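Aldehyde dehydrogenase (Bartonella henselae, PDB 3I44) probably oxidises aldehydes to carboxylic acids with NAD or NADP as electron acceptor. Local coordinates at residues 30-35 against 67-71; 131-135 against 179-184; 190-196 against 220-226. The protein carries 1 engineered substitution. One frame throughout, in Å; residues are numbered along the deposited sequence.

Contact 1: residues 30-35 against 67-71; sequences INGLWD and KAINA
Ile30 lies against the small side chains of Ala68 and Ala71 on helix 62-79, and its rotamer decides which branch does what. With chi1 at -57°, CG2 stands anti to the backbone N and enters the groove between the two alanines, 3.8 Å from Ala68 CA and 4.0 Å from Ala71 CB. The longer branch runs extended, and its CD1 ends 4.3 Å from Ala68 CB. One turn of helix thus presents a shallow, methyl-lined surface to a branched side chain. Beside it, Asn31 lays its CB on Ala71 CB at 3.8 Å, and its amide packs on the same methyl. Asn31 OD1 and Ala71 O each accept a hydrogen bond from the same water; one water thus links the Asn31 amide to the helix backbone. At another border of the contact Lys67 bends at chi3 (72°) and swings its NZ across the carboxylate arm of Asp35, meeting OD2 at 2.9 Å in a salt bridge; the two side chains cross at about a right angle. The type I' turn from Ile30 to Leu33 joins strands 23-30 and 33-35 as a tight hairpin, which brings Ile30 against the helix and Asp35 within reach of Lys67. Asn222 and Ile224 also pack on Ile30, setting the hairpin alongside strand 221-223. Chemically, a buried aliphatic centre holds the hairpin to the helix, whereas the ion pair and the water bridge lie at more exposed borders, where solvent would be expected to weaken their contribution.

Contact 2: residues 131-135 against 179-184; sequences HIRNF and TLKVIP
Phe135 is the main bump: its side chain sits as a knob in a hole made by Thr179, Leu180, Ile183 and Pro184 of the neighbouring helix. Pro184 forms one wall, its CD lying over the ring face 3.8 Å from the centroid and offset toward the rim. Ile183 CG2 approaches obliquely to within 3.6 Å of Phe135 CD2. The ring tip also comes near the backbone, with Leu180 O 3.8 Å from Phe135 CZ; proline at 184 has no N-H to offer this carbonyl, and the helix kinks there. One turn back the roles reverse, for Leu180 is the bump and the His131 ring the flat floor: Leu180 CD2 sits almost over the centre of the His131 ring, 3.7 Å from the centroid and 9° off the normal. Thr179 OG1 lies in the plane of that imidazole at its edge, but is hydrogen-bonded chiefly to Met175 O, with Asn176 O also near in its own helix. Ile132 and Ile183 close a third side, crossing at about a right angle with their CG1 atoms 3.9 Å apart; Val91 of helix 84-100 touches both. The local axes come within 9.7 Å and run in the same general direction, crossing at -35°. No hydrogen bond crosses between the segments, so the contact rests on shape, dispersion and two CH-pi contacts, an apolar join that depends on close fit.

Contact 3: residues 190-196 against 220-226; sequences CTMVLKP and VFNLING
Met192, Val193 and Leu194 pair in parallel with Phe221, Asn222 and Leu223, and the join is tightest along this backbone. Leu194 N gives a nearly straight bond to Asn222 O (2.8 Å, 173°), and Leu194 O receives Ile224 N at 3.1 Å. Nearer the start of the strands Met192 N reaches Val220 O at a more bent 137°. Met192 O is gripped twice, weakly by Asn222 N and more directly by Asn222 ND2 at 3.1 Å, an amide that also donates to Gly219 O. On one face of the sheet the edge of the Phe221 ring meets Leu194 CD2, which lies in the ring plane 3.8 Å from Phe221 CZ, while the folded Met192 chain places its SD beside the ring as a Met-aromatic contact. Helices 174-188 and 202-213 cover this side. On the other face Val193 CG1 packs on Ile224 CG1, and helix 62-79 touches Asn222. Past Ile224 regular pairing gives way to side-chain and water bonds. The Lys195 chain bends twice, at chi3 and chi4, and its NZ donates to Pro196 O at 2.7 Å and Gly226 O at 3.0 Å, above both carbonyl planes. A water fills in beside them, donating to Pro196 O and accepting from Asn225 ND2 and Gly226 N. Strand 191-195, helix 202-213 and strand 221-223 make a beta-alpha-beta crossover of the Rossmann-like aldehyde dehydrogenase domain. The looser end, still buried but bridged by one water, carries Lys195 and Pro196 at the carboxyl ends of the strands, where relatives usually bind the adenosine half of the cofactor.

How the contacts relate
Along the chain the three contacts follow one another in series, none enclosing the next. Contacts 1 and 3 are neighbours, their centres 9 Å apart: Asn222 OD1 probably accepts a hydrogen bond from Asn31 N, and Val193 packs on Ala68. The hairpin and helix 62-79 of contact 1 therefore adjoin one side of the parallel strand pair of contact 3. Contact 2 lies 15 Å from contact 3, centre to centre, and meets it through Val182, which touches Met192 and Phe221; helix 174-188 leads directly into strand 191-195. Contacts 1 and 2 do not touch, with centres 22 Å apart. Helical layers thus lie on both faces of the mixed sheet, as in a Rossmann-like cofactor domain.

Contact 1: residues 30-35 against 67-71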
ATOM      1  N   ILE A  30      10.240  17.049 -21.954  1.00 24.43           N
ATOM      2  CA  ILE A  30      10.183  15.640 -22.281  1.00 25.17           C
ATOM      3  C   ILE A  30      11.506  15.230 -22.939  1.00 25.41           C
ATOM      4  O   ILE A  30      11.938  15.851 -23.902  1.00 25.02           O
ATOM      5  CB  ILE A  30       9.009  15.289 -23.204  1.00 25.28           C
ATOM      6  CG1 ILE A  30       7.670  15.718 -22.569  1.00 24.25           C
ATOM      7  CG2 ILE A  30       9.016  13.772 -23.469  1.00 24.85           C
ATOM      8  CD1 ILE A  30       6.381  15.526 -23.458  1.00 22.64           C
ATOM      9  N   ASN A  31      12.140  14.202 -22.376  1.00 25.13           N
ATOM     10  CA  ASN A  31      13.366  13.651 -22.903  1.00 26.79           C
ATOM     11  C   ASN A  31      14.470  14.695 -23.072  1.00 27.38           C
ATOM     12  O   ASN A  31      15.134  14.754 -24.094  1.00 27.59           O
ATOM     13  CB  ASN A  31      13.079  12.918 -24.226  1.00 26.86           C
ATOM     14  CG  ASN A  31      14.042  11.764 -24.483  1.00 28.48           C
ATOM     15  OD1 ASN A  31      14.678  11.213 -23.571  1.00 31.01           O
ATOM     16  ND2 ASN A  31      14.134  11.379 -25.729  1.00 30.00           N
ATOM     17  N   GLY A  32      14.662  15.518 -22.048  1.00 27.66           N
ATOM     18  CA  GLY A  32      15.757  16.474 -22.025  1.00 28.44           C
ATOM     19  C   GLY A  32      15.529  17.777 -22.778  1.00 29.03           C
ATOM     20  O   GLY A  32      16.432  18.574 -22.841  1.00 28.88           O
ATOM     21  N   LEU A  33      14.326  17.997 -23.312  1.00 29.92           N
ATOM     22  CA  LEU A  33      14.027  19.162 -24.149  1.00 31.22           C
ATOM     23  C   LEU A  33      12.665  19.763 -23.826  1.00 30.54           C
ATOM     24  O   LEU A  33      11.704  19.027 -23.527  1.00 29.69           O
ATOM     25  CB  LEU A  33      13.997  18.760 -25.637  1.00 32.13           C
ATOM     26  CG  LEU A  33      15.310  18.290 -26.290  1.00 35.79           C
ATOM     27  CD1 LEU A  33      15.043  17.843 -27.726  1.00 37.55           C
ATOM     28  CD2 LEU A  33      16.362  19.395 -26.266  1.00 37.94           C
ATOM     29  N   TRP A  34      12.578  21.085 -23.934  1.00 30.20           N
ATOM     30  CA  TRP A  34      11.293  21.784 -23.860  1.00 30.99           C
ATOM     31  C   TRP A  34      10.638  21.713 -25.233  1.00 32.55           C
ATOM     32  O   TRP A  34      11.215  22.206 -26.195  1.00 31.95           O
ATOM     33  CB  TRP A  34      11.478  23.240 -23.419  1.00 30.66           C
ATOM     34  CG  TRP A  34      11.854  23.351 -21.995  1.00 28.97           C
ATOM     35  CD1 TRP A  34      13.100  23.540 -21.487  1.00 28.67           C
ATOM     36  CD2 TRP A  34      10.969  23.269 -20.881  1.00 26.64           C
ATOM     37  NE1 TRP A  34      13.048  23.568 -20.108  1.00 28.31           N
ATOM     38  CE2 TRP A  34      11.750  23.409 -19.714  1.00 28.25           C
ATOM     39  CE3 TRP A  34       9.593  23.086 -20.753  1.00 26.78           C
ATOM     40  CZ2 TRP A  34      11.198  23.367 -18.441  1.00 26.42           C
ATOM     41  CZ3 TRP A  34       9.046  23.053 -19.482  1.00 25.68           C
ATOM     42  CH2 TRP A  34       9.856  23.194 -18.348  1.00 25.94           C
ATOM     43  N   ASP A  35       9.462  21.093 -25.330  1.00 33.62           N
ATOM     44  CA  ASP A  35       8.782  20.936 -26.621  1.00 35.40           C
ATOM     45  C   ASP A  35       7.306  21.336 -26.517  1.00 35.76           C
ATOM     46  O   ASP A  35       6.723  21.328 -25.414  1.00 33.83           O
ATOM     47  CB  ASP A  35       8.908  19.482 -27.111  1.00 36.41           C
ATOM     48  CG  ASP A  35       8.589  19.321 -28.613  1.00 41.59           C
ATOM     49  OD1 ASP A  35       8.643  20.325 -29.404  1.00 45.37           O
ATOM     50  OD2 ASP A  35       8.284  18.166 -28.994  1.00 47.78           O
ATOM     51  N   LYS A  67       4.079  10.204 -24.793  1.00 27.32           N
ATOM     52  CA  LYS A  67       5.427  10.659 -25.146  1.00 28.11           C
ATOM     53  C   LYS A  67       6.336  10.696 -23.906  1.00 26.57           C
ATOM     54  O   LYS A  67       7.426  10.142 -23.906  1.00 26.61           O
ATOM     55  CB  LYS A  67       5.398  12.085 -25.727  1.00 29.09           C
ATOM     56  CG  LYS A  67       5.348  12.261 -27.252  1.00 33.56           C
ATOM     57  CD  LYS A  67       5.610  13.765 -27.663  1.00 36.94           C
ATOM     58  CE  LYS A  67       7.093  14.211 -27.462  1.00 39.21           C
ATOM     59  NZ  LYS A  67       7.332  15.693 -27.779  1.00 40.84           N
ATOM     60  N   ALA A  68       5.897  11.426 -22.886  1.00 25.46           N
ATOM     61  CA  ALA A  68       6.616  11.516 -21.604  1.00 24.79           C
ATOM     62  C   ALA A  68       6.912  10.118 -21.023  1.00 24.36           C
ATOM     63  O   ALA A  68       8.055   9.805 -20.688  1.00 24.93           O
ATOM     64  CB  ALA A  68       5.831  12.390 -20.609  1.00 23.18           C
ATOM     65  N   ILE A  69       5.905   9.255 -20.971  1.00 24.12           N
ATOM     66  CA  ILE A  69       6.089   7.935 -20.404  1.00 24.24           C
ATOM     67  C   ILE A  69       7.070   7.110 -21.264  1.00 25.22           C
ATOM     68  O   ILE A  69       7.895   6.392 -20.719  1.00 24.36           O
ATOM     69  CB  ILE A  69       4.743   7.187 -20.242  1.00 24.59           C
ATOM     70  CG1 ILE A  69       3.855   7.889 -19.202  1.00 23.12           C
ATOM     71  CG2 ILE A  69       4.966   5.705 -19.879  1.00 22.24           C
ATOM     72  CD1 ILE A  69       2.390   7.386 -19.224  1.00 23.82           C
ATOM     73  N   ASN A  70       6.976   7.210 -22.592  1.00 25.91           N
ATOM     74  CA  ASN A  70       7.890   6.482 -23.474  0.50 25.78           C
ATOM     75  C   ASN A  70       9.334   6.910 -23.228  1.00 25.83           C
ATOM     76  O   ASN A  70      10.239   6.077 -23.198  1.00 25.87           O
ATOM     77  CB  ASN A  70       7.554   6.705 -24.953  0.50 25.64           C
ATOM     78  CG  ASN A  70       8.369   5.806 -25.875  0.50 25.52           C
ATOM     79  OD1 ASN A  70       8.120   4.610 -25.968  0.50 26.90           O
ATOM     80  ND2 ASN A  70       9.345   6.382 -26.556  0.50 26.19           N
ATOM     81  N   ALA A  71       9.541   8.215 -23.078  1.00 25.48           N
ATOM     82  CA  ALA A  71      10.866   8.772 -22.785  1.00 25.11           C
ATOM     83  C   ALA A  71      11.400   8.216 -21.457  1.00 24.60           C
ATOM     84  O   ALA A  71      12.570   7.876 -21.355  1.00 24.02           O
ATOM     85  CB  ALA A  71      10.793  10.257 -22.730  1.00 24.53           C
TER
HETATM   86  O   HOH W   1      14.432   8.670 -23.133  1.00 31.84           O

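Contact 2: residues 131-135 against 179-184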
ATOM      1  N   HIS A 131      14.146  19.339   2.615  1.00 19.80           N
ATOM      2  CA  HIS A 131      13.821  17.966   2.205  1.00 20.36           C
ATOM      3  C   HIS A 131      14.964  17.340   1.397  1.00 19.73           C
ATOM      4  O   HIS A 131      15.350  16.225   1.663  1.00 19.14           O
ATOM      5  CB  HIS A 131      12.537  17.918   1.388  1.00 20.37           C
ATOM      6  CG  HIS A 131      11.311  18.254   2.177  1.00 21.51           C
ATOM      7  ND1 HIS A 131      11.212  18.008   3.525  1.00 24.57           N
ATOM      8  CD2 HIS A 131      10.120  18.760   1.797  1.00 22.04           C
ATOM      9  CE1 HIS A 131      10.018  18.385   3.950  1.00 24.09           C
ATOM     10  NE2 HIS A 131       9.336  18.835   2.918  1.00 23.07           N
ATOM     11  N   ILE A 132      15.513  18.065   0.441  1.00 20.06           N
ATOM     12  CA  ILE A 132      16.621  17.564  -0.326  1.00 20.07           C
ATOM     13  C   ILE A 132      17.751  17.118   0.606  1.00 20.84           C
ATOM     14  O   ILE A 132      18.240  15.997   0.479  1.00 21.96           O
ATOM     15  CB  ILE A 132      17.153  18.586  -1.345  1.00 20.59           C
ATOM     16  CG1 ILE A 132      16.104  18.828  -2.444  1.00 21.25           C
ATOM     17  CG2 ILE A 132      18.418  18.019  -1.944  1.00 20.45           C
ATOM     18  CD1 ILE A 132      16.339  20.002  -3.350  1.00 19.13           C
ATOM     19  N   ARG A 133      18.148  17.974   1.537  1.00 21.14           N
ATOM     20  CA  ARG A 133      19.232  17.638   2.479  0.50 21.51           C
ATOM     21  C   ARG A 133      18.903  16.423   3.343  1.00 21.39           C
ATOM     22  O   ARG A 133      19.800  15.637   3.663  1.00 20.52           O
ATOM     23  CB  ARG A 133      19.570  18.833   3.398  0.50 21.46           C
ATOM     24  CG  ARG A 133      20.106  20.057   2.649  0.50 21.75           C
ATOM     25  CD  ARG A 133      20.655  21.153   3.597  0.50 21.23           C
ATOM     26  NE  ARG A 133      19.788  21.332   4.748  0.50 18.90           N
ATOM     27  CZ  ARG A 133      18.827  22.232   4.810  0.50 17.22           C
ATOM     28  NH1 ARG A 133      18.631  23.062   3.790  0.50 16.05           N
ATOM     29  NH2 ARG A 133      18.050  22.274   5.883  0.50 16.65           N
ATOM     30  N   ASN A 134      17.647  16.309   3.760  1.00 21.55           N
ATOM     31  CA  ASN A 134      17.253  15.187   4.583  1.00 21.21           C
ATOM     32  C   ASN A 134      17.251  13.843   3.804  1.00 21.15           C
ATOM     33  O   ASN A 134      17.568  12.785   4.377  1.00 21.33           O
ATOM     34  CB  ASN A 134      15.944  15.465   5.293  1.00 21.36           C
ATOM     35  CG  ASN A 134      16.110  16.444   6.466  1.00 25.39           C
ATOM     36  OD1 ASN A 134      17.068  16.380   7.219  1.00 28.09           O
ATOM     37  ND2 ASN A 134      15.146  17.314   6.633  1.00 29.74           N
ATOM     38  N   PHE A 135      16.942  13.896   2.506  1.00 20.41           N
ATOM     39  CA  PHE A 135      17.088  12.720   1.637  1.00 20.23           C
ATOM     40  C   PHE A 135      18.577  12.342   1.476  1.00 20.44           C
ATOM     41  O   PHE A 135      18.933  11.189   1.546  1.00 19.65           O
ATOM     42  CB  PHE A 135      16.472  12.968   0.247  1.00 19.58           C
ATOM     43  CG  PHE A 135      14.954  12.931   0.253  1.00 19.86           C
ATOM     44  CD1 PHE A 135      14.281  11.805   0.699  1.00 18.64           C
ATOM     45  CD2 PHE A 135      14.225  14.009  -0.146  1.00 17.12           C
ATOM     46  CE1 PHE A 135      12.908  11.763   0.691  1.00 21.32           C
ATOM     47  CE2 PHE A 135      12.847  13.974  -0.128  1.00 20.04           C
ATOM     48  CZ  PHE A 135      12.190  12.862   0.287  1.00 19.16           C
ATOM     49  N   THR A 179       9.650  18.234  -4.214  1.00 18.28           N
ATOM     50  CA  THR A 179      10.909  17.674  -3.723  1.00 18.21           C
ATOM     51  C   THR A 179      10.706  16.366  -2.973  1.00 17.90           C
ATOM     52  O   THR A 179      11.490  15.454  -3.141  1.00 18.64           O
ATOM     53  CB  THR A 179      11.731  18.670  -2.859  1.00 17.91           C
ATOM     54  OG1 THR A 179      10.981  19.091  -1.713  1.00 17.63           O
ATOM     55  CG2 THR A 179      12.133  19.877  -3.658  1.00 17.90           C
ATOM     56  N   LEU A 180       9.642  16.271  -2.188  1.00 18.28           N
ATOM     57  CA  LEU A 180       9.287  15.023  -1.500  1.00 18.82           C
ATOM     58  C   LEU A 180       9.059  13.842  -2.450  1.00 19.39           C
ATOM     59  O   LEU A 180       9.187  12.709  -2.019  1.00 20.91           O
ATOM     60  CB  LEU A 180       8.068  15.201  -0.605  1.00 18.33           C
ATOM     61  CG  LEU A 180       8.344  15.881   0.747  1.00 18.51           C
ATOM     62  CD1 LEU A 180       6.993  16.130   1.465  1.00 16.15           C
ATOM     63  CD2 LEU A 180       9.381  15.139   1.668  1.00 15.78           C
ATOM     64  N   LYS A 181       8.739  14.091  -3.718  1.00 18.44           N
ATOM     65  CA  LYS A 181       8.499  13.009  -4.640  1.00 18.21           C
ATOM     66  C   LYS A 181       9.652  12.773  -5.594  1.00 18.50           C
ATOM     67  O   LYS A 181      10.035  11.649  -5.781  1.00 18.78           O
ATOM     68  CB  LYS A 181       7.215  13.262  -5.428  1.00 18.26           C
ATOM     69  CG  LYS A 181       5.978  13.298  -4.523  1.00 18.84           C
ATOM     70  CD  LYS A 181       4.707  13.394  -5.374  1.00 19.55           C
ATOM     71  CE  LYS A 181       3.521  13.757  -4.520  1.00 18.24           C
ATOM     72  NZ  LYS A 181       3.128  12.652  -3.557  1.00 18.45           N
ATOM     73  N   VAL A 182      10.200  13.824  -6.195  1.00 18.25           N
ATOM     74  CA  VAL A 182      11.166  13.640  -7.278  1.00 18.54           C
ATOM     75  C   VAL A 182      12.526  13.155  -6.746  1.00 19.00           C
ATOM     76  O   VAL A 182      13.176  12.335  -7.370  1.00 19.55           O
ATOM     77  CB  VAL A 182      11.380  14.941  -8.068  1.00 17.33           C
ATOM     78  CG1 VAL A 182      12.555  14.801  -9.008  1.00 18.16           C
ATOM     79  CG2 VAL A 182      10.088  15.327  -8.827  1.00 16.81           C
ATOM     80  N   ILE A 183      12.969  13.703  -5.618  1.00 19.58           N
ATOM     81  CA  ILE A 183      14.272  13.349  -5.053  1.00 18.92           C
ATOM     82  C   ILE A 183      14.357  11.881  -4.642  1.00 18.30           C
ATOM     83  O   ILE A 183      15.303  11.234  -5.014  1.00 17.22           O
ATOM     84  CB  ILE A 183      14.692  14.305  -3.898  1.00 18.89           C
ATOM     85  CG1 ILE A 183      14.748  15.747  -4.408  1.00 19.56           C
ATOM     86  CG2 ILE A 183      16.016  13.861  -3.267  1.00 20.21           C
ATOM     87  CD1 ILE A 183      15.765  16.041  -5.572  1.00 18.17           C
ATOM     88  N   PRO A 184      13.389  11.337  -3.870  1.00 18.53           N
ATOM     89  CA  PRO A 184      13.573   9.912  -3.517  1.00 18.93           C
ATOM     90  C   PRO A 184      13.420   8.977  -4.741  1.00 20.41           C
ATOM     91  O   PRO A 184      14.053   7.911  -4.786  1.00 20.50           O
ATOM     92  CB  PRO A 184      12.503   9.659  -2.438  1.00 18.80           C
ATOM     93  CG  PRO A 184      11.500  10.743  -2.620  1.00 18.80           C
ATOM     94  CD  PRO A 184      12.280  11.942  -3.117  1.00 19.67           C
TER

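Contact 3: residues 190-196 against 220-226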
ATOM      1  N   CYS A 190      14.503   5.207 -10.084  1.00 20.02           N
ATOM      2  CA  CYS A 190      13.307   5.312 -10.927  1.00 20.04           C
ATOM      3  C   CYS A 190      13.426   6.442 -11.925  1.00 20.05           C
ATOM      4  O   CYS A 190      14.159   7.389 -11.691  1.00 21.86           O
ATOM      5  CB  CYS A 190      12.067   5.567 -10.083  1.00 19.51           C
ATOM      6  SG  CYS A 190      11.644   4.251  -8.980  1.00 20.74           S
ATOM      7  N   THR A 191      12.658   6.362 -13.005  1.00 19.35           N
ATOM      8  CA  THR A 191      12.391   7.499 -13.894  1.00 18.86           C
ATOM      9  C   THR A 191      10.910   7.881 -13.694  1.00 19.68           C
ATOM     10  O   THR A 191      10.120   7.135 -13.059  1.00 18.61           O
ATOM     11  CB  THR A 191      12.700   7.140 -15.360  1.00 19.91           C
ATOM     12  OG1 THR A 191      11.828   6.091 -15.768  1.00 18.17           O
ATOM     13  CG2 THR A 191      14.177   6.645 -15.521  1.00 18.49           C
ATOM     14  N   MET A 192      10.512   9.049 -14.177  1.00 19.35           N
ATOM     15  CA  MET A 192       9.234   9.629 -13.702  1.00 20.56           C
ATOM     16  C   MET A 192       8.596  10.610 -14.668  1.00 20.51           C
ATOM     17  O   MET A 192       9.289  11.251 -15.447  1.00 20.93           O
ATOM     18  CB  MET A 192       9.429  10.349 -12.353  1.00 19.97           C
ATOM     19  CG  MET A 192      10.395  11.522 -12.408  1.00 19.71           C
ATOM     20  SD  MET A 192      11.396  11.709 -10.890  1.00 23.26           S
ATOM     21  CE  MET A 192      12.509  10.323 -11.085  1.00 17.66           C
ATOM     22  N   VAL A 193       7.273  10.711 -14.577  1.00 20.49           N
ATOM     23  CA  VAL A 193       6.516  11.787 -15.190  1.00 20.32           C
ATOM     24  C   VAL A 193       5.790  12.538 -14.085  1.00 19.83           C
ATOM     25  O   VAL A 193       5.003  11.956 -13.325  1.00 19.99           O
ATOM     26  CB  VAL A 193       5.514  11.298 -16.246  1.00 20.99           C
ATOM     27  CG1 VAL A 193       4.731  12.510 -16.857  1.00 20.75           C
ATOM     28  CG2 VAL A 193       6.256  10.530 -17.341  1.00 20.48           C
ATOM     29  N   LEU A 194       6.095  13.828 -13.986  1.00 19.68           N
ATOM     30  CA  LEU A 194       5.451  14.744 -13.050  1.00 19.88           C
ATOM     31  C   LEU A 194       4.379  15.567 -13.780  1.00 20.68           C
ATOM     32  O   LEU A 194       4.645  16.140 -14.857  1.00 20.64           O
ATOM     33  CB  LEU A 194       6.483  15.682 -12.433  1.00 20.22           C
ATOM     34  CG  LEU A 194       5.963  16.879 -11.599  1.00 20.51           C
ATOM     35  CD1 LEU A 194       5.254  16.402 -10.357  1.00 20.22           C
ATOM     36  CD2 LEU A 194       7.084  17.864 -11.254  1.00 20.18           C
ATOM     37  N   LYS A 195       3.178  15.586 -13.219  1.00 20.55           N
ATOM     38  CA  LYS A 195       2.144  16.558 -13.622  1.00 21.35           C
ATOM     39  C   LYS A 195       1.885  17.491 -12.458  1.00 20.97           C
ATOM     40  O   LYS A 195       1.241  17.092 -11.477  1.00 18.76           O
ATOM     41  CB  LYS A 195       0.831  15.860 -14.011  1.00 21.37           C
ATOM     42  CG  LYS A 195      -0.229  16.845 -14.558  1.00 23.76           C
ATOM     43  CD  LYS A 195      -1.660  16.392 -14.315  1.00 24.31           C
ATOM     44  CE  LYS A 195      -2.125  16.750 -12.914  1.00 24.99           C
ATOM     45  NZ  LYS A 195      -2.152  18.224 -12.656  1.00 25.46           N
ATOM     46  N   PRO A 196       2.363  18.751 -12.552  1.00 21.64           N
ATOM     47  CA  PRO A 196       2.080  19.595 -11.391  1.00 21.69           C
ATOM     48  C   PRO A 196       0.677  20.181 -11.446  1.00 22.45           C
ATOM     49  O   PRO A 196      -0.080  19.865 -12.368  1.00 22.85           O
ATOM     50  CB  PRO A 196       3.134  20.694 -11.502  1.00 21.85           C
ATOM     51  CG  PRO A 196       3.416  20.770 -12.940  1.00 20.69           C
ATOM     52  CD  PRO A 196       3.363  19.376 -13.430  1.00 21.43           C
ATOM     53  N   VAL A 220      14.916  10.857 -17.725  1.00 23.36           N
ATOM     54  CA  VAL A 220      14.820  10.470 -16.308  1.00 22.82           C
ATOM     55  C   VAL A 220      13.690  11.243 -15.629  1.00 22.87           C
ATOM     56  O   VAL A 220      12.879  10.668 -14.881  1.00 22.74           O
ATOM     57  CB  VAL A 220      16.169  10.686 -15.610  1.00 22.82           C
ATOM     58  CG1 VAL A 220      16.079  10.416 -14.116  1.00 21.86           C
ATOM     59  CG2 VAL A 220      17.248   9.777 -16.284  1.00 20.79           C
ATOM     60  N   PHE A 221      13.636  12.544 -15.894  1.00 22.96           N
ATOM     61  CA  PHE A 221      12.599  13.372 -15.361  1.00 23.24           C
ATOM     62  C   PHE A 221      11.839  14.054 -16.494  1.00 23.48           C
ATOM     63  O   PHE A 221      12.442  14.678 -17.349  1.00 23.04           O
ATOM     64  CB  PHE A 221      13.189  14.422 -14.401  1.00 23.30           C
ATOM     65  CG  PHE A 221      12.202  15.448 -13.980  1.00 23.55           C
ATOM     66  CD1 PHE A 221      11.338  15.208 -12.907  1.00 23.25           C
ATOM     67  CD2 PHE A 221      12.076  16.644 -14.700  1.00 22.15           C
ATOM     68  CE1 PHE A 221      10.383  16.150 -12.539  1.00 22.47           C
ATOM     69  CE2 PHE A 221      11.139  17.586 -14.350  1.00 19.86           C
ATOM     70  CZ  PHE A 221      10.288  17.357 -13.257  1.00 21.95           C
ATOM     71  N   ASN A 222      10.505  13.975 -16.454  1.00 23.26           N
ATOM     72  CA  ASN A 222       9.664  14.581 -17.493  1.00 22.99           C
ATOM     73  C   ASN A 222       8.504  15.328 -16.848  1.00 22.91           C
ATOM     74  O   ASN A 222       7.942  14.866 -15.838  1.00 23.26           O
ATOM     75  CB  ASN A 222       9.123  13.506 -18.457  1.00 22.45           C
ATOM     76  CG  ASN A 222      10.205  12.636 -19.008  1.00 22.87           C
ATOM     77  OD1 ASN A 222      10.802  12.954 -20.038  1.00 23.14           O
ATOM     78  ND2 ASN A 222      10.523  11.524 -18.287  1.00 19.48           N
ATOM     79  N   LEU A 223       8.160  16.487 -17.409  1.00 21.71           N
ATOM     80  CA  LEU A 223       7.091  17.318 -16.889  1.00 22.34           C
ATOM     81  C   LEU A 223       6.088  17.617 -18.002  1.00 22.15           C
ATOM     82  O   LEU A 223       6.472  18.112 -19.077  1.00 21.28           O
ATOM     83  CB  LEU A 223       7.636  18.625 -16.250  1.00 21.71           C
ATOM     84  CG  LEU A 223       6.572  19.595 -15.654  1.00 21.97           C
ATOM     85  CD1 LEU A 223       7.162  20.534 -14.599  1.00 20.26           C
ATOM     86  CD2 LEU A 223       5.908  20.442 -16.746  1.00 19.50           C
ATOM     87  N   ILE A 224       4.834  17.259 -17.754  1.00 22.28           N
ATOM     88  CA  ILE A 224       3.723  17.662 -18.609  1.00 24.10           C
ATOM     89  C   ILE A 224       2.684  18.352 -17.731  1.00 24.09           C
ATOM     90  O   ILE A 224       2.448  17.930 -16.599  1.00 24.73           O
ATOM     91  CB  ILE A 224       3.064  16.472 -19.371  1.00 25.04           C
ATOM     92  CG1 ILE A 224       2.511  15.427 -18.391  1.00 26.65           C
ATOM     93  CG2 ILE A 224       4.055  15.876 -20.364  1.00 25.01           C
ATOM     94  CD1 ILE A 224       1.789  14.264 -19.035  1.00 31.57           C
ATOM     95  N   ASN A 225       2.112  19.444 -18.216  1.00 24.25           N
ATOM     96  CA  ASN A 225       1.000  20.092 -17.514  1.00 24.24           C
ATOM     97  C   ASN A 225      -0.309  19.468 -17.953  1.00 25.16           C
ATOM     98  O   ASN A 225      -0.381  18.788 -18.993  1.00 23.46           O
ATOM     99  CB  ASN A 225       1.000  21.605 -17.755  1.00 24.35           C
ATOM    100  CG  ASN A 225       2.125  22.310 -17.021  1.00 24.40           C
ATOM    101  OD1 ASN A 225       2.879  23.098 -17.602  1.00 26.64           O
ATOM    102  ND2 ASN A 225       2.267  21.999 -15.745  1.00 22.97           N
ATOM    103  N   GLY A 226      -1.342  19.638 -17.130  1.00 26.21           N
ATOM    104  CA  GLY A 226      -2.621  19.050 -17.448  1.00 26.48           C
ATOM    105  C   GLY A 226      -3.498  19.085 -16.241  1.00 27.55           C
ATOM    106  O   GLY A 226      -3.056  19.548 -15.178  1.00 26.98           O
TER
HETATM  107  O   HOH W   2      -0.340  21.239 -14.848  1.00 22.22           O